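Salt-tolerant glutaminase (Micrococcus luteus, PDB 3IHB) probably catalyses the hydrolysis of L-glutamine to L-glutamate and ammonium. Local coordinates at residues 150-155 against 191-196; 58-63 against 197-202; 26-31 against 158-163; 241-246 against 256-261; 348-353 against 392-397. All blocks are in the same frame, centred on the assembly; numbering follows the deposited sequence.

Interaction 1: 150-155 against 191-196; sequences LSVDWE and YVAQCA. With GLU (glutamic acid), chain C.
The amide of Asp153 donates to the carbonyl of Ala196, with Asp153 N and Ala196 O 3.0 Å apart and the N-H aimed almost dead straight, at 173°. It reaches the oxygen from above, 46° out of the carbonyl plane, rather than along a lone pair. Val152 packs next to this bond. Its CG1 is anti to the backbone N (chi1 170°), which spreads both methyls toward the end of helix 184-195: Val152 CG1 lies 3.9 Å from Ala196 CB, and Val152 CG2 lies 3.8 Å from Ala193 O. On its other flank the same CG1 stands over the centre of one face of the Trp154 indole, 3.6 Å above the plane. A corner of that indole, Trp154 CZ3, comes obliquely to 4.4 Å from Ala193 CB. Asp153 is the N-cap of helix 154-161, and its OD2 is bonded to Thr156. Further along the second segment, Cys195 SG sits over one face of the Tyr191 ring, toward its rim, and 3.7 Å from the amino N of the bound glutamate. One helix start is thus tied to another helix end by a backbone bond and small apolar groups, while Tyr191 OH and Cys195 SG lie next to the ligand.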
# COMPACT_ATOMS: atom_id res chain seq x y z
N LEU A 150 -13.68 23.44 -14.29
CA LEU A 150 -14.70 23.37 -13.25
C LEU A 150 -15.15 24.78 -12.88
O LEU A 150 -14.50 25.75 -13.23
CB LEU A 150 -14.16 22.67 -12.00
CG LEU A 150 -13.70 21.22 -12.16
CD1 LEU A 150 -13.06 20.74 -10.86
CD2 LEU A 150 -14.89 20.36 -12.53
N SER A 151 -16.25 24.87 -12.15
CA SER A 151 -16.76 26.17 -11.74
C SER A 151 -17.14 26.18 -10.27
O SER A 151 -17.33 25.12 -9.66
CB SER A 151 -17.98 26.54 -12.58
OG SER A 151 -17.64 26.66 -13.95
N VAL A 152 -17.26 27.38 -9.72
CA VAL A 152 -17.63 27.61 -8.32
C VAL A 152 -19.12 27.88 -8.18
O VAL A 152 -19.66 28.72 -8.90
CB VAL A 152 -16.87 28.84 -7.75
CG1 VAL A 152 -17.43 29.22 -6.37
CG2 VAL A 152 -15.38 28.56 -7.68
N ASP A 153 -19.79 27.19 -7.27
CA ASP A 153 -21.22 27.44 -7.08
C ASP A 153 -21.35 28.59 -6.09
O ASP A 153 -21.37 28.39 -4.87
CB ASP A 153 -21.93 26.21 -6.52
CG ASP A 153 -23.43 26.42 -6.38
OD1 ASP A 153 -24.13 26.37 -7.41
OD2 ASP A 153 -23.90 26.65 -5.26
N TRP A 154 -21.44 29.81 -6.61
CA TRP A 154 -21.55 30.99 -5.77
C TRP A 154 -22.74 30.98 -4.82
O TRP A 154 -22.71 31.62 -3.76
CB TRP A 154 -21.52 32.24 -6.64
CG TRP A 154 -20.26 32.31 -7.45
CD1 TRP A 154 -20.12 31.98 -8.77
CD2 TRP A 154 -18.94 32.61 -6.97
NE1 TRP A 154 -18.80 32.05 -9.14
CE2 TRP A 154 -18.05 32.43 -8.06
CE3 TRP A 154 -18.43 33.00 -5.73
CZ2 TRP A 154 -16.67 32.64 -7.94
CZ3 TRP A 154 -17.05 33.20 -5.61
CH2 TRP A 154 -16.19 33.02 -6.71
N GLU A 155 -23.79 30.25 -5.18
CA GLU A 155 -24.96 30.18 -4.31
C GLU A 155 -24.56 29.55 -2.97
O GLU A 155 -25.01 30.00 -1.92
CB GLU A 155 -26.07 29.35 -4.95
CG GLU A 155 -27.37 29.38 -4.17
CD GLU A 155 -28.38 28.37 -4.69
OE1 GLU A 155 -28.51 28.25 -5.92
OE2 GLU A 155 -29.05 27.71 -3.86
N TYR A 191 -10.95 29.95 0.62
CA TYR A 191 -11.17 28.56 0.99
C TYR A 191 -12.64 28.15 0.82
O TYR A 191 -12.94 27.04 0.38
CB TYR A 191 -10.72 28.32 2.44
CG TYR A 191 -11.21 27.03 3.06
CD1 TYR A 191 -10.67 25.79 2.69
CD2 TYR A 191 -12.21 27.04 4.04
CE1 TYR A 191 -11.12 24.61 3.27
CE2 TYR A 191 -12.66 25.86 4.63
CZ TYR A 191 -12.12 24.65 4.24
OH TYR A 191 -12.59 23.49 4.81
N VAL A 192 -13.56 29.06 1.17
CA VAL A 192 -14.98 28.77 1.04
C VAL A 192 -15.39 28.65 -0.44
O VAL A 192 -16.28 27.87 -0.78
CB VAL A 192 -15.84 29.86 1.71
CG1 VAL A 192 -17.31 29.49 1.61
CG2 VAL A 192 -15.45 30.02 3.16
N ALA A 193 -14.72 29.41 -1.30
CA ALA A 193 -14.99 29.37 -2.73
C ALA A 193 -14.41 28.06 -3.23
O ALA A 193 -15.00 27.37 -4.06
CB ALA A 193 -14.33 30.55 -3.43
N GLN A 194 -13.24 27.73 -2.69
CA GLN A 194 -12.53 26.49 -2.99
C GLN A 194 -13.44 25.28 -2.72
O GLN A 194 -13.53 24.36 -3.51
CB GLN A 194 -11.30 26.39 -2.10
CG GLN A 194 -10.66 25.03 -2.05
CD GLN A 194 -9.58 24.96 -0.99
OE1 GLN A 194 -8.73 25.86 -0.90
NE2 GLN A 194 -9.59 23.90 -0.19
N CYS A 195 -14.10 25.31 -1.57
CA CYS A 195 -15.00 24.23 -1.17
C CYS A 195 -16.27 24.17 -2.00
O CYS A 195 -16.96 23.15 -2.02
CB CYS A 195 -15.38 24.38 0.31
SG CYS A 195 -14.05 24.06 1.48
N ALA A 196 -16.56 25.27 -2.70
CA ALA A 196 -17.76 25.36 -3.51
C ALA A 196 -17.60 24.91 -4.96
O ALA A 196 -18.55 24.97 -5.74
CB ALA A 196 -18.29 26.79 -3.47
N GLU C . -16.82 23.81 3.89
CA GLU C . -16.82 23.20 5.24
C GLU C . -16.15 24.09 6.26
O GLU C . -16.34 23.90 7.44
CB GLU C . -16.11 21.84 5.24
CG GLU C . -16.99 20.70 4.80
CD GLU C . -16.32 19.32 4.95
OE1 GLU C . -15.84 18.98 6.05
OE2 GLU C . -16.31 18.58 3.95

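Interaction 2: 58-63 against 197-202; sequences VEFTIQ and VLVTVK. With GLU (glutamic acid), chain C.
Phe60 tucks CG between its backbone N and carbonyl carbon (chi1 55°), which lays the ring over Val199 O, 3.5 Å below the plane of the phenyl and displaced toward its rim. Val199 turns CG2 into the equivalent place on its own backbone, and that methyl packs 3.8 Å from Phe60 CE1 and 3.7 Å from Ile62 CB. The backbones form a small antiparallel ladder. Phe60 and Val199 are the hydrogen-bonded pair: Phe60 N to Val199 O is 2.9 Å, and Val199 N to Phe60 O is 3.1 Å. Thr61 and Leu198 follow as a non-hydrogen-bonded pair, and Ile62 N then meets Val197 O at 3.0 Å, almost along the C=O axis. At the outer end Glu59 and Thr200 touch through CG and CG2, while a water donates to Leu198 O and weakly to Glu59 OE2. Phe278 stacks on the Phe60 ring from strand 273-278. Beyond the ladder Gln63 sends NE2 to Thr61 OG1, 2.9 Å away, with the hydroxyl in the amide plane and the bond nearly straight at 170°. This fixes the rotation of the amide and presents Gln63 OE1 to the amino N of the bound glutamate, modelled at 2.5 Å, shorter than is usual, so the exact length is doubtful. Thr61 therefore acts as a second-shell residue, setting the orientation of a ligand-binding amide from the paired strands.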
# COMPACT_ATOMS: atom_id res chain seq x y z
N VAL A 58 -24.33 13.66 -11.14
CA VAL A 58 -24.91 14.77 -10.42
C VAL A 58 -23.82 15.59 -9.75
O VAL A 58 -23.03 15.05 -8.96
CB VAL A 58 -25.89 14.27 -9.36
CG1 VAL A 58 -26.57 15.47 -8.68
CG2 VAL A 58 -26.92 13.34 -10.00
N GLU A 59 -23.77 16.88 -10.05
CA GLU A 59 -22.77 17.76 -9.46
C GLU A 59 -23.10 18.16 -8.03
O GLU A 59 -24.27 18.28 -7.66
CB GLU A 59 -22.60 19.03 -10.30
CG GLU A 59 -22.02 18.82 -11.69
CD GLU A 59 -21.67 20.15 -12.35
OE1 GLU A 59 -22.37 21.15 -12.08
OE2 GLU A 59 -20.70 20.20 -13.15
N PHE A 60 -22.07 18.35 -7.22
CA PHE A 60 -22.25 18.76 -5.83
C PHE A 60 -20.95 19.44 -5.43
O PHE A 60 -19.92 19.19 -6.04
CB PHE A 60 -22.52 17.54 -4.93
CG PHE A 60 -21.47 16.47 -5.05
CD1 PHE A 60 -20.26 16.60 -4.36
CD2 PHE A 60 -21.65 15.40 -5.92
CE1 PHE A 60 -19.24 15.67 -4.55
CE2 PHE A 60 -20.63 14.47 -6.12
CZ PHE A 60 -19.42 14.60 -5.43
N THR A 61 -21.00 20.32 -4.45
CA THR A 61 -19.80 21.00 -4.00
C THR A 61 -18.87 19.95 -3.37
O THR A 61 -19.31 19.10 -2.58
CB THR A 61 -20.15 22.13 -3.01
OG1 THR A 61 -20.95 21.62 -1.94
CG2 THR A 61 -20.95 23.21 -3.73
N ILE A 62 -17.59 20.00 -3.75
CA ILE A 62 -16.61 19.04 -3.28
C ILE A 62 -16.19 19.22 -1.82
O ILE A 62 -15.75 18.28 -1.17
CB ILE A 62 -15.37 19.07 -4.19
CG1 ILE A 62 -14.43 17.91 -3.85
CG2 ILE A 62 -14.68 20.41 -4.09
CD1 ILE A 62 -13.28 17.73 -4.82
N GLN A 63 -16.35 20.43 -1.30
CA GLN A 63 -16.00 20.71 0.08
C GLN A 63 -14.64 20.12 0.49
O GLN A 63 -13.67 20.25 -0.24
CB GLN A 63 -17.11 20.20 0.99
CG GLN A 63 -18.49 20.82 0.71
CD GLN A 63 -18.53 22.34 0.88
OE1 GLN A 63 -17.92 22.89 1.80
NE2 GLN A 63 -19.27 23.02 0.00
N VAL A 197 -16.41 24.46 -5.32
CA VAL A 197 -16.18 24.00 -6.68
C VAL A 197 -17.07 22.78 -6.90
O VAL A 197 -17.14 21.89 -6.04
CB VAL A 197 -14.71 23.62 -6.90
CG1 VAL A 197 -14.53 23.00 -8.27
CG2 VAL A 197 -13.85 24.87 -6.78
N LEU A 198 -17.76 22.75 -8.05
CA LEU A 198 -18.67 21.66 -8.38
C LEU A 198 -18.05 20.49 -9.14
O LEU A 198 -17.36 20.67 -10.14
CB LEU A 198 -19.84 22.22 -9.19
CG LEU A 198 -20.70 23.21 -8.41
CD1 LEU A 198 -21.39 24.15 -9.38
CD2 LEU A 198 -21.70 22.44 -7.54
N VAL A 199 -18.32 19.28 -8.66
CA VAL A 199 -17.81 18.05 -9.28
C VAL A 199 -18.86 16.96 -9.21
O VAL A 199 -19.83 17.05 -8.44
CB VAL A 199 -16.54 17.54 -8.53
CG1 VAL A 199 -15.41 18.54 -8.62
CG2 VAL A 199 -16.88 17.27 -7.06
N THR A 200 -18.68 15.92 -10.01
CA THR A 200 -19.60 14.79 -10.00
C THR A 200 -18.85 13.58 -9.43
O THR A 200 -17.63 13.61 -9.24
CB THR A 200 -20.07 14.41 -11.42
OG1 THR A 200 -18.94 13.98 -12.19
CG2 THR A 200 -20.73 15.60 -12.11
N VAL A 201 -19.57 12.51 -9.15
CA VAL A 201 -18.95 11.31 -8.63
C VAL A 201 -17.84 10.84 -9.59
O VAL A 201 -16.83 10.27 -9.17
CB VAL A 201 -19.97 10.17 -8.50
CG1 VAL A 201 -19.34 8.96 -7.88
CG2 VAL A 201 -21.15 10.63 -7.67
N LYS A 202 -18.02 11.11 -10.87
CA LYS A 202 -17.04 10.68 -11.86
C LYS A 202 -15.82 11.58 -11.94
O LYS A 202 -14.73 11.12 -12.30
CB LYS A 202 -17.72 10.51 -13.22
CG LYS A 202 -18.86 9.49 -13.14
CD LYS A 202 -19.23 8.86 -14.48
CE LYS A 202 -20.08 9.79 -15.32
NZ LYS A 202 -20.61 9.06 -16.51
N GLU C . -16.82 23.81 3.89
CA GLU C . -16.82 23.20 5.24
C GLU C . -16.15 24.09 6.26
O GLU C . -16.34 23.90 7.44
CB GLU C . -16.11 21.84 5.24
CG GLU C . -16.99 20.70 4.80
CD GLU C . -16.32 19.32 4.95
OE1 GLU C . -15.84 18.98 6.05
OE2 GLU C . -16.31 18.58 3.95
O HOH W 1 -17.94 22.19 -12.52

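Interaction 3: 26-31 against 158-163; sequences QYIPVL and ESEMAV. With GLU (glutamic acid), chain C.
The glutamate pocket takes one wall from the last turn of helix 154-161, and here that wall meets the loop and short helix of residues 26-31. Ile28 carries much of the contact. Its CG1 is anti to the carbonyl carbon (chi1 -66°) and the chain runs on extended, which sets CD1 over one face of the Glu160 carboxylate, with Ile28 CD1 and Glu160 CD 3.7 Å apart. On the residue just before, Ser159 OG is boxed in by carbon: Ile28 CG2 and Pro29 CG each lie 3.4 Å from Ser159 OG, and Val30 CG1 is 3.6 Å away. This hydroxyl is buried and has no polar partner in the model. At the other end, Val163 CG2 rests against Tyr27 O. The two residues nearest the ligand act differently. Glu160 takes the amino N of the bound glutamate on OE2, at 3.2 Å, with a weaker second bond to OE1; Tyr27 merely brings OH to 3.8 Å from the ligand CG, and its side chain also touches Val261. Val192 of helix 184-195 packs on Glu160 as well. A carboxylate gripping the amino group, flanked by apolar side chains, fits an amino-acid pocket, here the glutamate site of a glutaminase.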
# COMPACT_ATOMS: atom_id res chain seq x y z
N GLN A 26 -26.42 20.14 8.10
CA GLN A 26 -27.34 21.14 8.62
C GLN A 26 -26.83 22.58 8.74
O GLN A 26 -27.59 23.52 8.50
CB GLN A 26 -27.86 20.68 9.99
CG GLN A 26 -28.64 19.37 9.98
CD GLN A 26 -29.91 19.43 9.14
OE1 GLN A 26 -29.92 19.04 7.97
NE2 GLN A 26 -30.99 19.94 9.74
N TYR A 27 -25.56 22.76 9.11
CA TYR A 27 -25.01 24.10 9.30
C TYR A 27 -24.84 25.04 8.10
O TYR A 27 -24.14 26.05 8.19
CB TYR A 27 -23.68 24.01 10.07
CG TYR A 27 -22.57 23.24 9.40
CD1 TYR A 27 -21.67 23.88 8.54
CD2 TYR A 27 -22.38 21.88 9.65
CE1 TYR A 27 -20.61 23.18 7.96
CE2 TYR A 27 -21.32 21.17 9.08
CZ TYR A 27 -20.43 21.84 8.24
OH TYR A 27 -19.37 21.16 7.68
N ILE A 28 -25.50 24.73 6.99
CA ILE A 28 -25.47 25.54 5.77
C ILE A 28 -26.77 25.24 5.05
O ILE A 28 -26.89 24.23 4.37
CB ILE A 28 -24.26 25.17 4.87
CG1 ILE A 28 -22.95 25.53 5.59
CG2 ILE A 28 -24.35 25.90 3.54
CD1 ILE A 28 -21.70 25.08 4.86
N PRO A 29 -27.77 26.13 5.19
CA PRO A 29 -29.08 25.95 4.55
C PRO A 29 -29.13 25.29 3.17
O PRO A 29 -29.92 24.37 2.94
CB PRO A 29 -29.68 27.36 4.56
CG PRO A 29 -28.48 28.25 4.64
CD PRO A 29 -27.61 27.53 5.62
N VAL A 30 -28.29 25.76 2.25
CA VAL A 30 -28.29 25.20 0.89
C VAL A 30 -28.04 23.69 0.85
O VAL A 30 -28.60 22.99 -0.00
CB VAL A 30 -27.25 25.91 0.00
CG1 VAL A 30 -25.85 25.63 0.51
CG2 VAL A 30 -27.40 25.44 -1.43
N LEU A 31 -27.21 23.19 1.76
CA LEU A 31 -26.91 21.76 1.81
C LEU A 31 -27.94 20.97 2.62
O LEU A 31 -28.18 19.79 2.35
CB LEU A 31 -25.52 21.52 2.40
CG LEU A 31 -24.31 21.93 1.56
CD1 LEU A 31 -23.04 21.69 2.36
CD2 LEU A 31 -24.29 21.14 0.25
N GLU A 158 -21.96 32.00 -1.04
CA GLU A 158 -22.63 33.06 -0.29
C GLU A 158 -23.33 32.49 0.92
O GLU A 158 -23.25 33.04 2.02
CB GLU A 158 -23.64 33.80 -1.18
CG GLU A 158 -23.04 34.44 -2.41
CD GLU A 158 -21.99 35.48 -2.08
OE1 GLU A 158 -21.07 35.18 -1.29
OE2 GLU A 158 -22.07 36.61 -2.62
N SER A 159 -24.04 31.39 0.73
CA SER A 159 -24.75 30.72 1.82
C SER A 159 -23.79 30.42 2.98
O SER A 159 -24.12 30.64 4.14
CB SER A 159 -25.38 29.42 1.32
OG SER A 159 -25.94 28.67 2.38
N GLU A 160 -22.61 29.90 2.65
CA GLU A 160 -21.64 29.57 3.69
C GLU A 160 -20.89 30.79 4.21
O GLU A 160 -20.58 30.86 5.39
CB GLU A 160 -20.65 28.50 3.18
CG GLU A 160 -19.42 28.35 4.07
CD GLU A 160 -18.69 27.02 3.89
OE1 GLU A 160 -18.77 26.41 2.80
OE2 GLU A 160 -18.02 26.60 4.86
N MET A 161 -20.61 31.75 3.34
CA MET A 161 -19.90 32.95 3.77
C MET A 161 -20.67 33.73 4.83
O MET A 161 -20.07 34.49 5.59
CB MET A 161 -19.62 33.85 2.57
CG MET A 161 -18.44 33.40 1.73
SD MET A 161 -16.91 33.49 2.68
CE MET A 161 -16.28 35.08 2.19
N ALA A 162 -21.98 33.54 4.88
CA ALA A 162 -22.81 34.24 5.85
C ALA A 162 -22.73 33.62 7.24
O ALA A 162 -23.07 34.27 8.23
CB ALA A 162 -24.26 34.27 5.37
N VAL A 163 -22.29 32.36 7.32
CA VAL A 163 -22.16 31.66 8.60
C VAL A 163 -20.78 31.02 8.70
O VAL A 163 -20.65 29.84 9.03
CB VAL A 163 -23.26 30.55 8.77
CG1 VAL A 163 -24.60 31.19 9.09
CG2 VAL A 163 -23.39 29.71 7.50
N GLU C . -16.82 23.81 3.89
CA GLU C . -16.82 23.20 5.24
C GLU C . -16.15 24.09 6.26
O GLU C . -16.34 23.90 7.44
CB GLU C . -16.11 21.84 5.24
CG GLU C . -16.99 20.70 4.80
CD GLU C . -16.32 19.32 4.95
OE1 GLU C . -15.84 18.98 6.05
OE2 GLU C . -16.31 18.58 3.95

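Interaction 4: 241-246 against 256-261; sequences GMYDAA and PAKSGV. With GLU (glutamic acid), chain C.
Lys258 comes obliquely to the phenol ring of Tyr243, at its hydroxyl end and with the two side chains crossing at about a right angle: Lys258 NZ is 3.8 Å from Tyr243 CZ and donates to Tyr243 OH at 3.0 Å. The other flat group to receive this amine is the peptide carbonyl of the next residue, with Lys258 NZ 3.0 Å from Ser259 O and tilted 20° from the carbonyl plane. A water accepts a third bond from NZ and one from Ser259 N, and donates to Gly241 O. The lysine gets there through bends at chi2 (62°) and chi4 (73°), and its chain runs past the oxygen edge of the Gly241 carbonyl, with Lys258 CD 3.3 Å from Gly241 O. Strand 257-259 is an edge strand of the five-stranded sheet, and the Lys-Ser-Gly sequence at its end, Lys258 to Gly260, resembles the KTG-type motif of the beta-lactamase clan to which glutaminases belong. Consistent with that, Lys258 touches Ser64, a glutamate-binding residue at the start of a probable SxxK motif. Nearer the start of the strand, Gly241 CA makes a CA-H...O contact of 3.5 Å with Ala257 O, and Met242, bent at chi2, brings CE to 4.1 Å from Ala257 CB. Past the strand, Val261 N donates to the ligand carboxylate, 2.9 Å from OE2 of the bound glutamate.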
# COMPACT_ATOMS: atom_id res chain seq x y z
N GLY A 241 -7.29 11.50 6.86
CA GLY A 241 -8.56 11.63 6.18
C GLY A 241 -9.78 11.37 7.05
O GLY A 241 -10.78 12.07 6.95
N MET A 242 -9.69 10.35 7.90
CA MET A 242 -10.80 9.98 8.77
C MET A 242 -10.64 10.42 10.22
O MET A 242 -11.33 9.92 11.11
CB MET A 242 -11.02 8.47 8.69
CG MET A 242 -11.44 7.98 7.30
SD MET A 242 -12.99 8.74 6.80
CE MET A 242 -13.14 8.16 5.07
N TYR A 243 -9.72 11.36 10.45
CA TYR A 243 -9.48 11.92 11.78
C TYR A 243 -9.07 10.90 12.86
O TYR A 243 -8.14 10.13 12.65
CB TYR A 243 -10.71 12.71 12.23
CG TYR A 243 -11.21 13.70 11.18
CD1 TYR A 243 -12.16 13.32 10.23
CD2 TYR A 243 -10.68 14.99 11.10
CE1 TYR A 243 -12.58 14.20 9.23
CE2 TYR A 243 -11.09 15.89 10.09
CZ TYR A 243 -12.04 15.48 9.16
OH TYR A 243 -12.46 16.34 8.17
N ASP A 244 -9.74 10.92 14.01
CA ASP A 244 -9.41 9.99 15.09
C ASP A 244 -9.80 8.55 14.79
O ASP A 244 -9.41 7.62 15.51
CB ASP A 244 -10.11 10.41 16.39
CG ASP A 244 -9.52 11.66 17.02
OD1 ASP A 244 -8.28 11.80 17.05
OD2 ASP A 244 -10.31 12.50 17.50
N ALA A 245 -10.60 8.36 13.75
CA ALA A 245 -11.06 7.03 13.36
C ALA A 245 -10.22 6.43 12.23
O ALA A 245 -10.55 5.37 11.69
CB ALA A 245 -12.54 7.10 12.93
N ALA A 246 -9.12 7.09 11.88
CA ALA A 246 -8.23 6.62 10.83
C ALA A 246 -7.68 5.21 11.11
O ALA A 246 -7.59 4.38 10.21
CB ALA A 246 -7.09 7.62 10.62
N PRO A 256 -7.27 4.99 1.13
CA PRO A 256 -7.00 6.41 1.39
C PRO A 256 -8.22 7.19 0.92
O PRO A 256 -8.56 7.16 -0.26
CB PRO A 256 -5.78 6.69 0.52
CG PRO A 256 -5.08 5.37 0.47
CD PRO A 256 -6.23 4.41 0.27
N ALA A 257 -8.89 7.89 1.83
CA ALA A 257 -10.09 8.60 1.43
C ALA A 257 -10.43 9.82 2.25
O ALA A 257 -9.99 9.97 3.39
CB ALA A 257 -11.27 7.64 1.46
N LYS A 258 -11.23 10.70 1.65
CA LYS A 258 -11.71 11.90 2.31
C LYS A 258 -13.13 12.17 1.87
O LYS A 258 -13.45 12.14 0.68
CB LYS A 258 -10.86 13.12 1.96
CG LYS A 258 -11.18 14.34 2.84
CD LYS A 258 -10.87 14.02 4.32
CE LYS A 258 -11.30 15.13 5.27
NZ LYS A 258 -12.78 15.17 5.40
N SER A 259 -13.99 12.42 2.84
CA SER A 259 -15.38 12.72 2.58
C SER A 259 -15.58 14.24 2.64
O SER A 259 -14.74 14.96 3.17
CB SER A 259 -16.27 12.03 3.62
OG SER A 259 -17.61 12.46 3.52
N GLY A 260 -16.70 14.70 2.09
CA GLY A 260 -17.05 16.12 2.11
C GLY A 260 -18.48 16.22 2.58
O GLY A 260 -19.31 15.37 2.22
N VAL A 261 -18.80 17.23 3.38
CA VAL A 261 -20.15 17.38 3.93
C VAL A 261 -21.32 17.55 2.95
O VAL A 261 -22.46 17.69 3.38
CB VAL A 261 -20.20 18.54 4.95
CG1 VAL A 261 -19.18 18.31 6.03
CG2 VAL A 261 -19.97 19.88 4.26
N GLU C . -16.82 23.81 3.89
CA GLU C . -16.82 23.20 5.24
C GLU C . -16.15 24.09 6.26
O GLU C . -16.34 23.90 7.44
CB GLU C . -16.11 21.84 5.24
CG GLU C . -16.99 20.70 4.80
CD GLU C . -16.32 19.32 4.95
OE1 GLU C . -15.84 18.98 6.05
OE2 GLU C . -16.31 18.58 3.95
O HOH W 2 -13.27 12.23 5.91

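Interaction 5: 348-353 against 392-397; sequences TDLRTG and AAAAAR
Asp349 is where the chain leaves helical geometry after helix 337-348, and the turn that follows runs past the end of helix 389-394. The backbones come close twice: Asp349 CA lies 5.2 Å from Ala392 CA, and Leu350 CA lies 5.1 Å from Ala395 CA. The close approach goes with alanines on the second segment, at and just beyond the helix end. The methyl of Ala395 points at the turn and rests on its backbone, with Ala395 CB 3.6 Å from Asp349 O and 3.8 Å from Leu350 CA; the amide of Arg351 is next to the same methyl. Around this seam Leu350 CD2 approaches Ala394 CB at 4.5 Å, and Arg351 lays its CG near Ala395 CB while its guanidinium goes on to a salt bridge with Glu355. The polar link is indirect. Asp349 carries CG anti to its carbonyl carbon (chi1 -77°), which turns the carboxylate to a water that donates to Asp349 OD1 at 2.5 Å, a short distance not to be pressed, and accepts from Ala392 N at 2.9 Å. Asp349 OD1 also forms a salt bridge with Arg49 of the second subunit, so one carboxylate oxygen serves both the fold and the contact between subunits. The junction sits in the STAS-family region: Leu350 packs on Ala391 of helix 389-394 and on Ile404, just ahead of strand 406-410, while Arg376 of helix 376-383 touches Ala392.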
# COMPACT_ATOMS: atom_id res chain seq x y z
N THR A 348 22.00 -12.25 -11.84
CA THR A 348 22.90 -12.90 -10.91
C THR A 348 22.79 -14.43 -10.98
O THR A 348 23.79 -15.13 -10.90
CB THR A 348 22.63 -12.46 -9.44
OG1 THR A 348 22.72 -11.03 -9.34
CG2 THR A 348 23.66 -13.07 -8.49
N ASP A 349 21.57 -14.94 -11.15
CA ASP A 349 21.34 -16.38 -11.22
C ASP A 349 21.97 -17.09 -12.41
O ASP A 349 21.71 -18.27 -12.65
CB ASP A 349 19.83 -16.68 -11.17
CG ASP A 349 19.26 -16.56 -9.77
OD1 ASP A 349 18.07 -16.89 -9.58
OD2 ASP A 349 20.00 -16.15 -8.85
N LEU A 350 22.79 -16.38 -13.17
CA LEU A 350 23.48 -16.98 -14.29
C LEU A 350 24.91 -17.09 -13.77
O LEU A 350 25.35 -16.25 -12.99
CB LEU A 350 23.44 -16.05 -15.51
CG LEU A 350 22.09 -15.54 -16.02
CD1 LEU A 350 22.30 -14.45 -17.05
CD2 LEU A 350 21.29 -16.69 -16.62
N ARG A 351 25.65 -18.11 -14.17
CA ARG A 351 27.02 -18.20 -13.68
C ARG A 351 27.93 -17.40 -14.59
O ARG A 351 28.42 -17.93 -15.59
CB ARG A 351 27.49 -19.66 -13.65
CG ARG A 351 26.63 -20.52 -12.76
CD ARG A 351 26.46 -19.86 -11.40
NE ARG A 351 25.11 -20.03 -10.89
CZ ARG A 351 24.53 -21.21 -10.69
NH1 ARG A 351 23.30 -21.27 -10.22
NH2 ARG A 351 25.19 -22.34 -10.95
N THR A 352 28.14 -16.13 -14.27
CA THR A 352 29.02 -15.31 -15.08
C THR A 352 30.22 -14.92 -14.22
O THR A 352 30.84 -13.87 -14.41
CB THR A 352 28.30 -14.03 -15.62
OG1 THR A 352 27.92 -13.19 -14.53
CG2 THR A 352 27.07 -14.42 -16.41
N GLY A 353 30.54 -15.80 -13.28
CA GLY A 353 31.66 -15.60 -12.38
C GLY A 353 31.74 -16.82 -11.49
O GLY A 353 30.79 -17.61 -11.45
N ALA A 392 18.16 -19.58 -13.48
CA ALA A 392 18.93 -20.65 -12.87
C ALA A 392 18.88 -21.86 -13.79
O ALA A 392 19.80 -22.68 -13.81
CB ALA A 392 18.37 -21.01 -11.50
N ALA A 393 17.80 -21.97 -14.56
CA ALA A 393 17.61 -23.07 -15.49
C ALA A 393 18.55 -22.95 -16.68
O ALA A 393 19.18 -23.92 -17.09
CB ALA A 393 16.16 -23.10 -15.98
N ALA A 394 18.64 -21.75 -17.24
CA ALA A 394 19.51 -21.52 -18.37
C ALA A 394 20.94 -21.81 -17.92
O ALA A 394 21.72 -22.44 -18.64
CB ALA A 394 19.39 -20.08 -18.85
N ALA A 395 21.29 -21.37 -16.72
CA ALA A 395 22.62 -21.60 -16.19
C ALA A 395 22.73 -23.04 -15.67
O ALA A 395 23.78 -23.46 -15.19
CB ALA A 395 22.92 -20.61 -15.07
N ALA A 396 21.63 -23.79 -15.78
CA ALA A 396 21.59 -25.18 -15.32
C ALA A 396 22.18 -26.14 -16.34
O ALA A 396 23.18 -25.84 -16.98
CB ALA A 396 20.16 -25.58 -14.98
N ARG A 397 21.53 -27.30 -16.48
CA ARG A 397 21.96 -28.35 -17.41
C ARG A 397 22.61 -27.79 -18.68
O ARG A 397 23.51 -28.42 -19.24
CB ARG A 397 20.75 -29.23 -17.78
CG ARG A 397 21.08 -30.51 -18.55
CD ARG A 397 20.61 -30.43 -20.00
NE ARG A 397 21.37 -29.45 -20.76
CZ ARG A 397 21.10 -29.10 -22.02
NH1 ARG A 397 20.08 -29.66 -22.66
NH2 ARG A 397 21.86 -28.20 -22.64
O HOH W 3 16.79 -18.23 -11.26

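How the interactions relate
Interactions 1 to 4 all belong to the glutaminase region and all touch the bound glutamate, their centres 10 to 22 Å apart. Interactions 1 and 2 are the tightest neighbours: helix 184-195 leads into strand 198-199, and backbone bonds probably join Cys195 to Gln63 and Ser151 to Leu198. Interactions 1 and 3 share helix 154-161, and their segments interleave along the chain. Interaction 4 comes later in sequence, yet Val261 packs against Tyr27, Leu31 and Gln63, so the pocket is built from segments far apart in the chain. Interaction 5 comes last, in the STAS-family region, its centre 51 to 70 Å from the others, well away from the ligand site.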